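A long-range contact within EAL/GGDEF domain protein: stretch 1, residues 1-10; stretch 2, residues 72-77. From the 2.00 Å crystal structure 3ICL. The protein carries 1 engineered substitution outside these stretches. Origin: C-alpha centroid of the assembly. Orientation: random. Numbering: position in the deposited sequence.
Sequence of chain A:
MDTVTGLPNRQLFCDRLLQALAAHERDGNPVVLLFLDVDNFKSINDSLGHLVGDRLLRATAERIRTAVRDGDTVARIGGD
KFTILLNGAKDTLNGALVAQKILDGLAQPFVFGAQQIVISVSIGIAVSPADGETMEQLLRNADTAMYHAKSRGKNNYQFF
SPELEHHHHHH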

# COMPACT_ATOMS: atom_id res chain seq x y z
N MSE A 1 -17.59 -0.91 -4.40
CA MSE A 1 -16.14 -0.84 -4.73
C MSE A 1 -15.72 0.59 -5.04
O MSE A 1 -16.55 1.49 -5.15
CB MSE A 1 -15.82 -1.73 -5.93
CG MSE A 1 -16.61 -1.39 -7.18
SE MSE A 1 -15.88 -2.16 -8.79
CE MSE A 1 -15.22 -0.54 -9.62
N ASP A 2 -14.41 0.80 -5.19
CA ASP A 2 -13.87 2.11 -5.51
C ASP A 2 -13.90 2.28 -7.03
O ASP A 2 -13.12 1.66 -7.75
CB ASP A 2 -12.44 2.25 -4.97
CG ASP A 2 -11.80 3.57 -5.33
OD1 ASP A 2 -12.51 4.60 -5.32
OD2 ASP A 2 -10.58 3.60 -5.60
N THR A 3 -14.81 3.12 -7.51
CA THR A 3 -14.99 3.39 -8.93
C THR A 3 -13.71 3.77 -9.66
O THR A 3 -13.45 3.32 -10.78
CB THR A 3 -16.02 4.52 -9.15
OG1 THR A 3 -17.21 4.23 -8.42
CG2 THR A 3 -16.35 4.65 -10.63
N VAL A 4 -12.90 4.61 -9.02
CA VAL A 4 -11.65 5.07 -9.62
C VAL A 4 -10.63 3.95 -9.85
O VAL A 4 -9.99 3.91 -10.90
CB VAL A 4 -10.99 6.17 -8.75
CG1 VAL A 4 -9.66 6.61 -9.36
CG2 VAL A 4 -11.93 7.36 -8.63
N THR A 5 -10.50 3.05 -8.89
CA THR A 5 -9.52 1.96 -9.00
C THR A 5 -10.09 0.57 -9.19
O THR A 5 -9.39 -0.33 -9.67
CB THR A 5 -8.63 1.91 -7.75
OG1 THR A 5 -9.44 1.58 -6.61
CG2 THR A 5 -7.95 3.24 -7.51
N GLY A 6 -11.34 0.37 -8.81
CA GLY A 6 -11.94 -0.94 -8.94
C GLY A 6 -11.56 -1.80 -7.75
O GLY A 6 -11.84 -3.00 -7.72
N LEU A 7 -10.89 -1.19 -6.77
CA LEU A 7 -10.46 -1.90 -5.56
C LEU A 7 -11.61 -2.02 -4.57
O LEU A 7 -12.61 -1.33 -4.69
CB LEU A 7 -9.32 -1.14 -4.87
CG LEU A 7 -7.96 -1.05 -5.56
CD1 LEU A 7 -7.01 -0.21 -4.71
CD2 LEU A 7 -7.40 -2.44 -5.79
N PRO A 8 -11.48 -2.91 -3.57
CA PRO A 8 -12.51 -3.12 -2.55
C PRO A 8 -12.73 -1.84 -1.74
O PRO A 8 -11.82 -1.01 -1.61
CB PRO A 8 -11.93 -4.24 -1.70
CG PRO A 8 -11.13 -5.03 -2.68
CD PRO A 8 -10.44 -3.95 -3.47
N ASN A 9 -13.93 -1.68 -1.19
CA ASN A 9 -14.26 -0.51 -0.37
C ASN A 9 -13.46 -0.54 0.92
O ASN A 9 -12.86 -1.56 1.28
CB ASN A 9 -15.75 -0.48 0.01
CG ASN A 9 -16.66 -0.37 -1.20
OD1 ASN A 9 -16.41 0.43 -2.10
ND2 ASN A 9 -17.73 -1.15 -1.20
N ARG A 10 -13.47 0.59 1.62
CA ARG A 10 -12.78 0.74 2.90
C ARG A 10 -13.41 -0.23 3.90
O ARG A 10 -12.73 -0.80 4.75
CB ARG A 10 -12.93 2.19 3.37
CG ARG A 10 -12.36 2.51 4.74
CD ARG A 10 -10.93 2.03 4.89
NE ARG A 10 -10.10 2.34 3.73
CZ ARG A 10 -8.89 1.83 3.54
NH1 ARG A 10 -8.37 1.00 4.43
NH2 ARG A 10 -8.20 2.13 2.45
N ASP A 72 -4.47 -11.52 -0.72
CA ASP A 72 -4.19 -10.25 -0.05
C ASP A 72 -5.23 -9.23 -0.52
O ASP A 72 -5.84 -9.40 -1.58
CB ASP A 72 -2.79 -9.74 -0.39
CG ASP A 72 -1.68 -10.62 0.17
OD1 ASP A 72 -1.95 -11.39 1.12
OD2 ASP A 72 -0.54 -10.52 -0.32
N THR A 73 -5.41 -8.16 0.25
CA THR A 73 -6.38 -7.13 -0.12
C THR A 73 -5.72 -5.76 -0.21
O THR A 73 -4.86 -5.41 0.59
CB THR A 73 -7.53 -7.05 0.92
OG1 THR A 73 -8.15 -8.34 1.02
CG2 THR A 73 -8.58 -6.04 0.49
N VAL A 74 -6.14 -4.98 -1.21
CA VAL A 74 -5.62 -3.64 -1.44
C VAL A 74 -6.81 -2.69 -1.53
O VAL A 74 -7.82 -3.01 -2.15
CB VAL A 74 -4.82 -3.57 -2.76
CG1 VAL A 74 -4.27 -2.17 -2.96
CG2 VAL A 74 -3.70 -4.60 -2.76
N ALA A 75 -6.70 -1.53 -0.89
CA ALA A 75 -7.78 -0.54 -0.92
C ALA A 75 -7.21 0.87 -0.85
O ALA A 75 -6.22 1.12 -0.17
CB ALA A 75 -8.74 -0.78 0.24
N ARG A 76 -7.86 1.80 -1.55
CA ARG A 76 -7.41 3.19 -1.60
C ARG A 76 -7.90 3.99 -0.40
O ARG A 76 -8.95 3.69 0.16
CB ARG A 76 -7.90 3.83 -2.91
CG ARG A 76 -7.34 5.23 -3.19
CD ARG A 76 -7.60 5.62 -4.65
NE ARG A 76 -9.02 5.77 -4.94
CZ ARG A 76 -9.65 6.94 -5.00
NH1 ARG A 76 -8.99 8.07 -4.79
NH2 ARG A 76 -10.95 6.99 -5.27
N ILE A 77 -7.14 5.01 -0.02
CA ILE A 77 -7.55 5.86 1.09
C ILE A 77 -6.87 7.22 1.00
O ILE A 77 -5.77 7.35 0.46
CB ILE A 77 -7.26 5.21 2.47
CG1 ILE A 77 -7.96 6.00 3.58
CG2 ILE A 77 -5.75 5.16 2.73
CD1 ILE A 77 -7.85 5.36 4.95
O HOH W 1 -11.09 4.55 1.76

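The irregular N-terminal segment packs against the strand 73-77 through two arginine-centred polar contacts, one contributed by each stretch, with a small apolar patch around Leu-7 alongside.

The first polar contact is a bidentate salt bridge between Asp-2 and Arg-76. Arg-76 NE donates to Asp-2 OD2 at 2.8 Å and Arg-76 NH2 to Asp-2 OD1 at 2.9 Å, both nearly linear, at 172° and 167°. The carboxylate therefore meets the edge of the guanidinium, where two N-H groups point the same way and both can be used at once. Although CA-to-CB of Arg-76 points sideways, the end of the side chain comes nearer to the first stretch, with chi3 in p after two t angles. Val-4 covers one face of the guanidinium, its CG2 lying 3.5 Å from Arg-76 NH2, while Thr-5 CG2 packs 3.7 Å from Arg-76 CD.

Asp-2 is itself held by the turn that follows it. Its OD2 accepts a hydrogen bond from Thr-5 OG1 at 2.5 Å, and Thr-5 OG1 in turn accepts from Leu-7 N at 3.1 Å. The backbone closes the same loop, with Asp-2 N bonded to Leu-7 O at 2.8 Å and Gly-6 N to Asp-2 O at a very short 2.4 Å. At Gly-6 the phi/psi of 83/7 would jam a CB against the carbonyl O of Thr-5, so the turn itself calls for glycine.

Leu-7 and Ala-75 form the closest CA pair across the contact, Leu-7 CA to Ala-75 CA at 5.5 Å. The CA-to-CB bond of Leu-7 points toward the strand, and Leu-7 CD1 reaches Val-74 CG1 at 3.8 Å and Ala-75 CA at 3.9 Å. Next to it, Pro-8 CD sits 3.1 Å from Val-74 O, bringing the proline ring tightly against the strand backbone, and Pro-8 O lies 3.6 Å from Ala-75 CB.

The second polar contact uses the backbone of the strand rather than a carboxylate. Arg-10 NH2 donates to Arg-76 O at 2.9 Å and 164°, with the acceptor near the guanidinium plane. A water extends this link: it accepts from Arg-10 NE at 3.1 Å and donates to the same Arg-76 O at 2.8 Å. Ala-75 CB and Ile-77 CD1 lie over opposite faces of the Arg-10 guanidinium, so the group is flanked by apolar carbons while its edge is taken up by polar partners, among them Arg-76 O and the water. Arg-76 thus engages the first stretch twice, by its side chain at Asp-2 and by its carbonyl at Arg-10.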